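Local structure of methylmalonyl-CoA carboxyltransferase 12S subunit (Propionibacterium freudenreichii, 1ON3) at residues K156-F159 and A160-K163; N355-S359 and F360-L364; G376-Q379 and E380-G383; I385-G388 and A389-L392. The protein transfers the carboxyl group of methylmalonyl-CoA to the biotin of the 1.3S subunit, as the homohexameric core of the transcarboxylase complex. All coordinates share one frame; numbering follows the deposited sequence.

Contact 1. Residues K156-F159 and A160-K163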
loop_
_atom_site.group_PDB
_atom_site.type_symbol
_atom_site.label_atom_id
_atom_site.label_comp_id
_atom_site.label_asym_id
_atom_site.label_seq_id
_atom_site.Cartn_x
_atom_site.Cartn_y
_atom_site.Cartn_z
ATOM N N LYS E 156 28.488 6.938 11.049
ATOM C CA LYS E 156 27.135 7.508 11.012
ATOM C C LYS E 156 26.938 8.379 9.774
ATOM O O LYS E 156 25.878 8.338 9.146
ATOM C CB LYS E 156 26.842 8.320 12.280
ATOM C CG LYS E 156 26.780 7.463 13.577
ATOM C CD LYS E 156 26.429 8.320 14.795
ATOM C CE LYS E 156 26.293 7.487 16.062
ATOM N NZ LYS E 156 27.545 6.763 16.417
ATOM N N MET E 157 27.956 9.155 9.411
ATOM C CA MET E 157 27.852 9.998 8.226
ATOM C C MET E 157 27.701 9.185 6.930
ATOM O O MET E 157 26.882 9.535 6.066
ATOM C CB MET E 157 29.069 10.910 8.090
ATOM C CG MET E 157 28.944 11.880 6.909
ATOM S SD MET E 157 30.358 12.977 6.696
ATOM C CE MET E 157 30.262 13.898 8.257
ATOM N N PHE E 158 28.484 8.114 6.782
ATOM C CA PHE E 158 28.402 7.300 5.564
ATOM C C PHE E 158 27.024 6.662 5.467
ATOM O O PHE E 158 26.413 6.639 4.394
ATOM C CB PHE E 158 29.480 6.191 5.546
ATOM C CG PHE E 158 30.900 6.704 5.632
ATOM C CD1 PHE E 158 31.230 7.985 5.189
ATOM C CD2 PHE E 158 31.915 5.887 6.138
ATOM C CE1 PHE E 158 32.563 8.460 5.248
ATOM C CE2 PHE E 158 33.238 6.340 6.201
ATOM C CZ PHE E 158 33.564 7.631 5.755
ATOM N N PHE E 159 26.532 6.140 6.587
ATOM C CA PHE E 159 25.217 5.514 6.597
ATOM C C PHE E 159 24.146 6.532 6.202
ATOM O O PHE E 159 23.195 6.203 5.499
ATOM C CB PHE E 159 24.916 4.945 7.982
ATOM C CG PHE E 159 23.631 4.160 8.052
ATOM C CD1 PHE E 159 22.428 4.792 8.351
ATOM C CD2 PHE E 159 23.632 2.789 7.817
ATOM C CE1 PHE E 159 21.230 4.068 8.419
ATOM C CE2 PHE E 159 22.447 2.044 7.879
ATOM C CZ PHE E 159 21.240 2.683 8.180
ATOM N N ALA E 160 24.313 7.772 6.655
ATOM C CA ALA E 160 23.361 8.838 6.345
ATOM C C ALA E 160 23.408 9.200 4.851
ATOM O O ALA E 160 22.366 9.448 4.235
ATOM C CB ALA E 160 23.657 10.081 7.218
ATOM N N ASN E 161 24.607 9.227 4.270
ATOM C CA ASN E 161 24.750 9.545 2.838
ATOM C C ASN E 161 23.965 8.513 2.039
ATOM O O ASN E 161 23.265 8.860 1.081
ATOM C CB ASN E 161 26.218 9.489 2.379
ATOM C CG ASN E 161 27.023 10.707 2.788
ATOM O OD1 ASN E 161 28.091 10.567 3.374
ATOM N ND2 ASN E 161 26.532 11.909 2.456
ATOM N N VAL E 162 24.087 7.249 2.433
ATOM C CA VAL E 162 23.389 6.172 1.749
ATOM C C VAL E 162 21.886 6.283 1.995
ATOM O O VAL E 162 21.080 6.041 1.099
ATOM C CB VAL E 162 23.916 4.783 2.207
ATOM C CG1 VAL E 162 23.101 3.654 1.542
ATOM C CG2 VAL E 162 25.400 4.645 1.819
ATOM N N LYS E 163 21.499 6.650 3.211
ATOM C CA LYS E 163 20.077 6.789 3.515
ATOM C C LYS E 163 19.451 7.862 2.598
ATOM O O LYS E 163 18.371 7.654 2.046
ATOM C CB LYS E 163 19.902 7.173 4.989
ATOM C CG LYS E 163 18.466 7.238 5.481
ATOM C CD LYS E 163 18.467 7.600 6.973
ATOM C CE LYS E 163 17.066 7.613 7.564
ATOM N NZ LYS E 163 17.064 8.169 8.964
#
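The carbonyl oxygens of Lys156, Met157, Phe158 and Phe159 each accept the N-H four residues on, from Ala160, Asn161, Val162 and Lys163, so the backbone is an unbroken alpha helix. The Asn161 N to Met157 O bond is 2.9 Å long, and Val162 N to Phe158 O, at 3.1 Å, is the straightest of the four. Side chains add van der Waals contacts against the same oxygens: Ala160 CB lies 3.4 Å from Lys156 O, and Val162 CG2 is 3.4 Å from Phe158 O. This is part of helix 147-164, the crossover of a beta-alpha-beta unit joining parallel strands 133-139 and 170-175; helix 113-129 touches it through Met157, Ala160 and Lys163. Among the polar groups, Asn161 is turned back along the helix by its first torsion (chi1 -77°). Its OD1 comes 3.9 Å from Met157 CG, the two side chains running the same way, and lies at the edge of the Phe158 ring, near its plane. OD1 is only 3.1 Å from Met157 O, another acceptor, and is hydrogen-bonded to Ser185 OG instead. The charged ends diverge: extended Lys163 forms a salt bridge with Glu124, whereas Lys156 forms one with Asp422 of the second subunit.

Contact 2. Residues N355-S359 and F360-L364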
loop_
_atom_site.group_PDB
_atom_site.type_symbol
_atom_site.label_atom_id
_atom_site.label_comp_id
_atom_site.label_asym_id
_atom_site.label_seq_id
_atom_site.Cartn_x
_atom_site.Cartn_y
_atom_site.Cartn_z
ATOM N N ASN E 355 21.748 6.257 -13.784
ATOM C CA ASN E 355 21.089 5.929 -12.508
ATOM C C ASN E 355 20.678 7.188 -11.760
ATOM O O ASN E 355 19.594 7.240 -11.170
ATOM C CB ASN E 355 21.997 5.092 -11.598
ATOM C CG ASN E 355 22.220 3.692 -12.130
ATOM O OD1 ASN E 355 21.325 3.103 -12.744
ATOM N ND2 ASN E 355 23.410 3.141 -11.881
ATOM N N PHE E 356 21.526 8.211 -11.783
ATOM C CA PHE E 356 21.178 9.445 -11.083
ATOM C C PHE E 356 19.931 10.105 -11.688
ATOM O O PHE E 356 18.998 10.463 -10.970
ATOM C CB PHE E 356 22.322 10.463 -11.130
ATOM C CG PHE E 356 21.965 11.765 -10.488
ATOM C CD1 PHE E 356 21.989 11.896 -9.097
ATOM C CD2 PHE E 356 21.466 12.819 -11.260
ATOM C CE1 PHE E 356 21.509 13.058 -8.482
ATOM C CE2 PHE E 356 20.984 13.973 -10.659
ATOM C CZ PHE E 356 21.004 14.091 -9.264
ATOM N N CYS E 357 19.935 10.282 -13.007
ATOM C CA CYS E 357 18.806 10.908 -13.689
ATOM C C CYS E 357 17.543 10.130 -13.397
ATOM O O CYS E 357 16.504 10.724 -13.105
ATOM C CB CYS E 357 19.049 10.990 -15.202
ATOM S SG CYS E 357 20.293 12.236 -15.672
ATOM N N ASP E 358 17.631 8.803 -13.445
ATOM C CA ASP E 358 16.460 7.990 -13.162
ATOM C C ASP E 358 15.960 8.245 -11.740
ATOM O O ASP E 358 14.760 8.407 -11.525
ATOM C CB ASP E 358 16.762 6.496 -13.334
ATOM C CG ASP E 358 15.522 5.633 -13.163
ATOM O OD1 ASP E 358 15.572 4.669 -12.372
ATOM O OD2 ASP E 358 14.490 5.923 -13.816
ATOM N N SER E 359 16.873 8.287 -10.766
ATOM C CA SER E 359 16.479 8.519 -9.381
ATOM C C SER E 359 15.711 9.805 -9.184
ATOM O O SER E 359 14.775 9.849 -8.386
ATOM C CB SER E 359 17.696 8.566 -8.454
ATOM O OG SER E 359 18.171 7.267 -8.201
ATOM N N PHE E 360 16.108 10.852 -9.896
ATOM C CA PHE E 360 15.448 12.136 -9.729
ATOM C C PHE E 360 14.540 12.610 -10.851
ATOM O O PHE E 360 14.363 13.813 -11.069
ATOM C CB PHE E 360 16.484 13.194 -9.367
ATOM C CG PHE E 360 17.071 12.983 -8.011
ATOM C CD1 PHE E 360 18.297 12.352 -7.859
ATOM C CD2 PHE E 360 16.345 13.322 -6.869
ATOM C CE1 PHE E 360 18.796 12.052 -6.592
ATOM C CE2 PHE E 360 16.842 13.023 -5.592
ATOM C CZ PHE E 360 18.071 12.387 -5.460
ATOM N N ASN E 361 13.962 11.640 -11.551
ATOM C CA ASN E 361 12.977 11.901 -12.593
ATOM C C ASN E 361 13.363 12.794 -13.761
ATOM O O ASN E 361 12.526 13.530 -14.287
ATOM C CB ASN E 361 11.724 12.450 -11.911
ATOM C CG ASN E 361 11.390 11.693 -10.640
ATOM O OD1 ASN E 361 11.213 10.474 -10.665
ATOM N ND2 ASN E 361 11.312 12.406 -9.513
ATOM N N ILE E 362 14.626 12.713 -14.172
ATOM C CA ILE E 362 15.155 13.501 -15.289
ATOM C C ILE E 362 15.204 12.608 -16.543
ATOM O O ILE E 362 15.932 11.609 -16.566
ATOM C CB ILE E 362 16.589 13.980 -14.950
ATOM C CG1 ILE E 362 16.543 14.869 -13.703
ATOM C CG2 ILE E 362 17.225 14.702 -16.148
ATOM C CD1 ILE E 362 17.895 15.345 -13.234
ATOM N N PRO E 363 14.430 12.945 -17.597
ATOM C CA PRO E 363 14.443 12.123 -18.821
ATOM C C PRO E 363 15.850 11.997 -19.390
ATOM O O PRO E 363 16.684 12.877 -19.205
ATOM C CB PRO E 363 13.525 12.884 -19.778
ATOM C CG PRO E 363 12.562 13.568 -18.855
ATOM C CD PRO E 363 13.485 14.067 -17.737
ATOM N N LEU E 364 16.078 10.904 -20.109
ATOM C CA LEU E 364 17.365 10.596 -20.706
ATOM C C LEU E 364 17.303 10.609 -22.226
ATOM O O LEU E 364 16.493 9.901 -22.835
ATOM C CB LEU E 364 17.833 9.216 -20.217
ATOM C CG LEU E 364 18.342 9.234 -18.764
ATOM C CD1 LEU E 364 18.230 7.859 -18.141
ATOM C CD2 LEU E 364 19.757 9.762 -18.734
HETATM O O HOH W 1 12.138 9.040 -8.224
#
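Phe356 and Phe360 meet unusually closely at the end of a helix: CE1 of Phe356 is 3.3 Å from CD1 of Phe360, yet the rings neither stack nor form a T. Their planes make 39° and their centroids are 5.0 Å apart. Phe356 reaches this place with CG opposite its own N (chi1 177°), and its CE2 also approaches Ile362 CD1, obliquely. Phe191 meets the Phe356 ring edge-to-face. The Ser359 carbonyl oxygen lies over one face of Phe360. The next residue after Phe356, Cys357, packs its CB 3.8 Å from Leu364 CD2, while SG touches Ile362 CG2; Ile362 O, buried here, has no polar partner in the model. Asp358 and Ser359 face the second subunit, binding its His518 and Asn520. A water sits 2.8 Å from Ser359 O and 3.0 Å from Asn361 OD1, bridging the last helical carbonyl to the turn. Phe360 N still bonds to Phe356 O, but then Asn361 takes positive phi. Ile362 N returns to Cys357 O at 2.9 Å, nearly straight, and Asn361 N makes a weak bond to Asp358 O. Together they form a Schellman motif, which ends helix 344-359 and directs the chain into strand 364-370.

Contact 3. Residues G376-Q379 and E380-G383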
loop_
_atom_site.group_PDB
_atom_site.type_symbol
_atom_site.label_atom_id
_atom_site.label_comp_id
_atom_site.label_asym_id
_atom_site.label_seq_id
_atom_site.Cartn_x
_atom_site.Cartn_y
_atom_site.Cartn_z
ATOM N N GLY E 376 41.092 -4.498 -26.991
ATOM C CA GLY E 376 42.322 -4.439 -26.229
ATOM C C GLY E 376 42.376 -5.449 -25.102
ATOM O O GLY E 376 41.390 -5.649 -24.390
ATOM N N VAL E 377 43.529 -6.090 -24.939
ATOM C CA VAL E 377 43.691 -7.062 -23.876
ATOM C C VAL E 377 43.303 -6.457 -22.524
ATOM O O VAL E 377 42.514 -7.045 -21.783
ATOM C CB VAL E 377 45.138 -7.563 -23.784
ATOM C CG1 VAL E 377 45.284 -8.497 -22.573
ATOM C CG2 VAL E 377 45.521 -8.294 -25.071
ATOM N N GLN E 378 43.855 -5.289 -22.206
ATOM C CA GLN E 378 43.563 -4.639 -20.930
ATOM C C GLN E 378 42.082 -4.316 -20.719
ATOM O O GLN E 378 41.620 -4.235 -19.582
ATOM C CB GLN E 378 44.403 -3.369 -20.758
ATOM C CG GLN E 378 45.900 -3.619 -20.473
ATOM C CD GLN E 378 46.149 -4.734 -19.454
ATOM O OE1 GLN E 378 45.505 -4.793 -18.403
ATOM N NE2 GLN E 378 47.099 -5.617 -19.762
ATOM N N GLN E 379 41.336 -4.125 -21.799
ATOM C CA GLN E 379 39.908 -3.851 -21.665
ATOM C C GLN E 379 39.231 -5.127 -21.161
ATOM O O GLN E 379 38.332 -5.085 -20.312
ATOM C CB GLN E 379 39.321 -3.424 -23.009
ATOM C CG GLN E 379 39.561 -1.930 -23.341
ATOM C CD GLN E 379 38.866 -1.001 -22.343
ATOM O OE1 GLN E 379 37.664 -1.112 -22.123
ATOM N NE2 GLN E 379 39.621 -0.090 -21.746
ATOM N N GLU E 380 39.682 -6.267 -21.671
ATOM C CA GLU E 380 39.131 -7.557 -21.260
ATOM C C GLU E 380 39.581 -7.855 -19.838
ATOM O O GLU E 380 38.770 -8.220 -18.981
ATOM C CB GLU E 380 39.623 -8.685 -22.176
ATOM C CG GLU E 380 39.291 -8.514 -23.641
ATOM C CD GLU E 380 37.795 -8.452 -23.913
ATOM O OE1 GLU E 380 37.024 -9.192 -23.251
ATOM O OE2 GLU E 380 37.399 -7.668 -24.804
ATOM N N TYR E 381 40.881 -7.705 -19.599
ATOM C CA TYR E 381 41.465 -7.950 -18.287
ATOM C C TYR E 381 40.952 -6.988 -17.230
ATOM O O TYR E 381 41.006 -7.289 -16.032
ATOM C CB TYR E 381 42.990 -7.843 -18.356
ATOM C CG TYR E 381 43.668 -9.073 -18.929
ATOM C CD1 TYR E 381 42.920 -10.152 -19.407
ATOM C CD2 TYR E 381 45.056 -9.168 -18.961
ATOM C CE1 TYR E 381 43.540 -11.303 -19.899
ATOM C CE2 TYR E 381 45.691 -10.316 -19.457
ATOM C CZ TYR E 381 44.926 -11.376 -19.921
ATOM O OH TYR E 381 45.547 -12.509 -20.409
ATOM N N GLY E 382 40.476 -5.829 -17.677
ATOM C CA GLY E 382 39.962 -4.840 -16.750
ATOM C C GLY E 382 38.494 -5.065 -16.428
ATOM O O GLY E 382 37.912 -4.317 -15.637
ATOM N N GLY E 383 37.899 -6.088 -17.038
ATOM C CA GLY E 383 36.500 -6.405 -16.797
ATOM C C GLY E 383 35.481 -5.611 -17.603
ATOM O O GLY E 383 34.476 -5.157 -17.057
HETATM O O HOH W 2 38.826 -6.011 -26.003
#
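Two first torsions bring Val377 and Tyr381 together: Val377 puts CG1 opposite its backbone N (chi1 175°), and Tyr381 puts its ring opposite its carbonyl carbon (chi1 -79°). The methyl therefore sits over the ring face as a CH-pi contact, CG1 being 3.7 Å from the Tyr381 centroid and 16° off the normal, displaced toward the CE2 side. Gln378, folded at chi2, crosses the same tyrosine with its amide nearly perpendicular to the ring, and its OE1 is 4.0 Å from Tyr381 CB. Behind these side chains, Tyr381 N bonds almost straight to Val377 O at 2.8 Å. Glu380 N reaches Gly376 O at 3.3 Å, in the carbonyl plane. The short helix 377-381 thus starts after Gly376 at the N-cap and ends in a Schellman motif at Gly383, whose N bonds to Glu380 O. The phenol hydroxyl of Tyr381 is hydrogen-bonded to Glu220 O of the second subunit. Glu380 folds back toward the helix start, where one water accepts from Gly376 N (2.9 Å) and lies 2.5 Å from Glu380 OE2. Its two carboxylate oxygens bond to the amides of Ile202 and Thr203 in the second subunit. Because those residues are among the ones found lining the methylmalonic acid pocket, this carboxylate probably acts from the second shell, tying the water-braced helix start to the neighbouring subunit's methylmalonic acid pocket.

Contact 4. Residues I385-G388 and A389-L392. With CD (cadmium ion), chain K.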
loop_
_atom_site.group_PDB
_atom_site.type_symbol
_atom_site.label_atom_id
_atom_site.label_comp_id
_atom_site.label_asym_id
_atom_site.label_seq_id
_atom_site.Cartn_x
_atom_site.Cartn_y
_atom_site.Cartn_z
ATOM N N ILE E 385 33.407 -6.734 -19.459
ATOM C CA ILE E 385 32.158 -7.475 -19.406
ATOM C C ILE E 385 31.285 -6.961 -18.246
ATOM O O ILE E 385 30.128 -6.606 -18.444
ATOM C CB ILE E 385 32.423 -8.994 -19.261
ATOM C CG1 ILE E 385 32.930 -9.542 -20.607
ATOM C CG2 ILE E 385 31.148 -9.732 -18.850
ATOM C CD1 ILE E 385 33.354 -10.994 -20.555
ATOM N N ARG E 386 31.839 -6.891 -17.047
ATOM C CA ARG E 386 31.036 -6.416 -15.919
ATOM C C ARG E 386 30.836 -4.889 -15.901
ATOM O O ARG E 386 29.828 -4.411 -15.383
ATOM C CB ARG E 386 31.631 -6.915 -14.595
ATOM C CG ARG E 386 33.049 -6.451 -14.306
ATOM C CD ARG E 386 33.681 -7.342 -13.234
ATOM N NE ARG E 386 35.104 -7.051 -13.050
ATOM C CZ ARG E 386 35.592 -6.046 -12.334
ATOM N NH1 ARG E 386 34.774 -5.204 -11.704
ATOM N NH2 ARG E 386 36.908 -5.870 -12.260
ATOM N N HIS E 387 31.766 -4.120 -16.464
ATOM C CA HIS E 387 31.589 -2.668 -16.483
ATOM C C HIS E 387 30.566 -2.266 -17.558
ATOM O O HIS E 387 29.660 -1.479 -17.302
ATOM C CB HIS E 387 32.917 -1.931 -16.725
ATOM C CG HIS E 387 33.839 -1.927 -15.541
ATOM N ND1 HIS E 387 34.618 -3.012 -15.198
ATOM C CD2 HIS E 387 34.110 -0.967 -14.624
ATOM C CE1 HIS E 387 35.329 -2.719 -14.122
ATOM N NE2 HIS E 387 35.039 -1.484 -13.753
ATOM N N GLY E 388 30.709 -2.825 -18.753
ATOM C CA GLY E 388 29.785 -2.515 -19.829
ATOM C C GLY E 388 28.373 -2.903 -19.434
ATOM O O GLY E 388 27.407 -2.231 -19.798
ATOM N N ALA E 389 28.257 -3.977 -18.659
ATOM C CA ALA E 389 26.950 -4.452 -18.207
ATOM C C ALA E 389 26.210 -3.387 -17.381
ATOM O O ALA E 389 24.979 -3.415 -17.278
ATOM C CB ALA E 389 27.111 -5.722 -17.380
ATOM N N LYS E 390 26.959 -2.460 -16.788
ATOM C CA LYS E 390 26.357 -1.401 -15.989
ATOM C C LYS E 390 25.458 -0.507 -16.831
ATOM O O LYS E 390 24.450 -0.022 -16.349
ATOM C CB LYS E 390 27.435 -0.546 -15.334
ATOM C CG LYS E 390 28.262 -1.304 -14.308
ATOM C CD LYS E 390 29.360 -0.438 -13.709
ATOM C CE LYS E 390 30.244 -1.290 -12.777
ATOM N NZ LYS E 390 31.351 -0.490 -12.158
ATOM N N MET E 391 25.832 -0.266 -18.084
ATOM C CA MET E 391 24.992 0.571 -18.947
ATOM C C MET E 391 23.686 -0.152 -19.270
ATOM O O MET E 391 22.606 0.439 -19.215
ATOM C CB MET E 391 25.730 0.913 -20.244
ATOM C CG MET E 391 26.868 1.893 -20.040
ATOM S SD MET E 391 27.731 2.294 -21.566
ATOM C CE MET E 391 26.507 3.303 -22.425
ATOM N N LEU E 392 23.786 -1.433 -19.628
ATOM C CA LEU E 392 22.595 -2.216 -19.922
ATOM C C LEU E 392 21.725 -2.267 -18.673
ATOM O O LEU E 392 20.501 -2.160 -18.746
ATOM C CB LEU E 392 22.984 -3.634 -20.331
ATOM C CG LEU E 392 23.880 -3.669 -21.567
ATOM C CD1 LEU E 392 24.520 -5.054 -21.706
ATOM C CD2 LEU E 392 23.046 -3.291 -22.788
HETATM CD CD CD K . 35.946 -0.734 -11.746
HETATM O O HOH W 3 34.490 -2.236 -10.660
HETATM O O HOH W 4 37.641 0.697 -12.660
HETATM O O HOH W 5 37.783 -2.283 -11.761
HETATM O O HOH W 6 34.322 0.815 -11.946
#
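The guanidinium of Arg386 has His387 CE1 over one face, 3.4 Å above its plane and toward the rim; a metal-bound water lies in the imidazole plane at the His387 edge, and Lys390 NZ sits oblique to that ring, 3.7 Å from His387 CD2. These groups project from helix 384-397, which tightens here into a 3-10-like turn at a subunit interface. A cadmium ion is held there by His387 NE2 (2.3 Å), four waters and NE2 of His387 of the second subunit. His387 ND1 is hydrogen-bonded to Gly383 O, which helps fix the ring. Lys390, extended beyond CG, runs alongside His387 and makes a salt bridge to Asp348 and a hydrogen bond to Cys523 O of the C-terminal carboxylate, negative groups that probably offset its nearness to Lys390 of the second subunit. Ala389 N bonds to Ile385 O four residues back, at 3.2 Å. Lys390 N goes instead to His387 O (2.9 Å) and Met391 N to Gly388 O (3.0 Å), each three residues back and well out of the carbonyl plane. Arg386 O is buried without a polar partner. Arg386 NE is hydrogen-bonded to Ser231 O of the second subunit, while NH1 forms a salt bridge with Cys523 and donates to a cadmium-bound water 3.2 Å away.

Contacts 3 and 4 lie on successive helices, 377-381 and 384-397, with centres about 13 Å apart; they touch where Gly382 O comes 3.4 Å from His387 CE1. Contact 2 ends helix 344-359, which packs on contact 4 through Ile344 and Asp348, although the nearest atoms of contacts 2 and 4 themselves are about 6 Å apart. Contact 1 belongs to the other, N-terminal sheet region, its centre about 26 Å from that of contact 4, but the two meet across the subunit interface, where Phe158 packs on Leu392 of the second subunit. All four touch that subunit. Bound ligands lie nearby: the Phe158 side chain is about 7 Å from methylmalonyl-CoA, and that of Glu380 about 8 Å from methylmalonic acid.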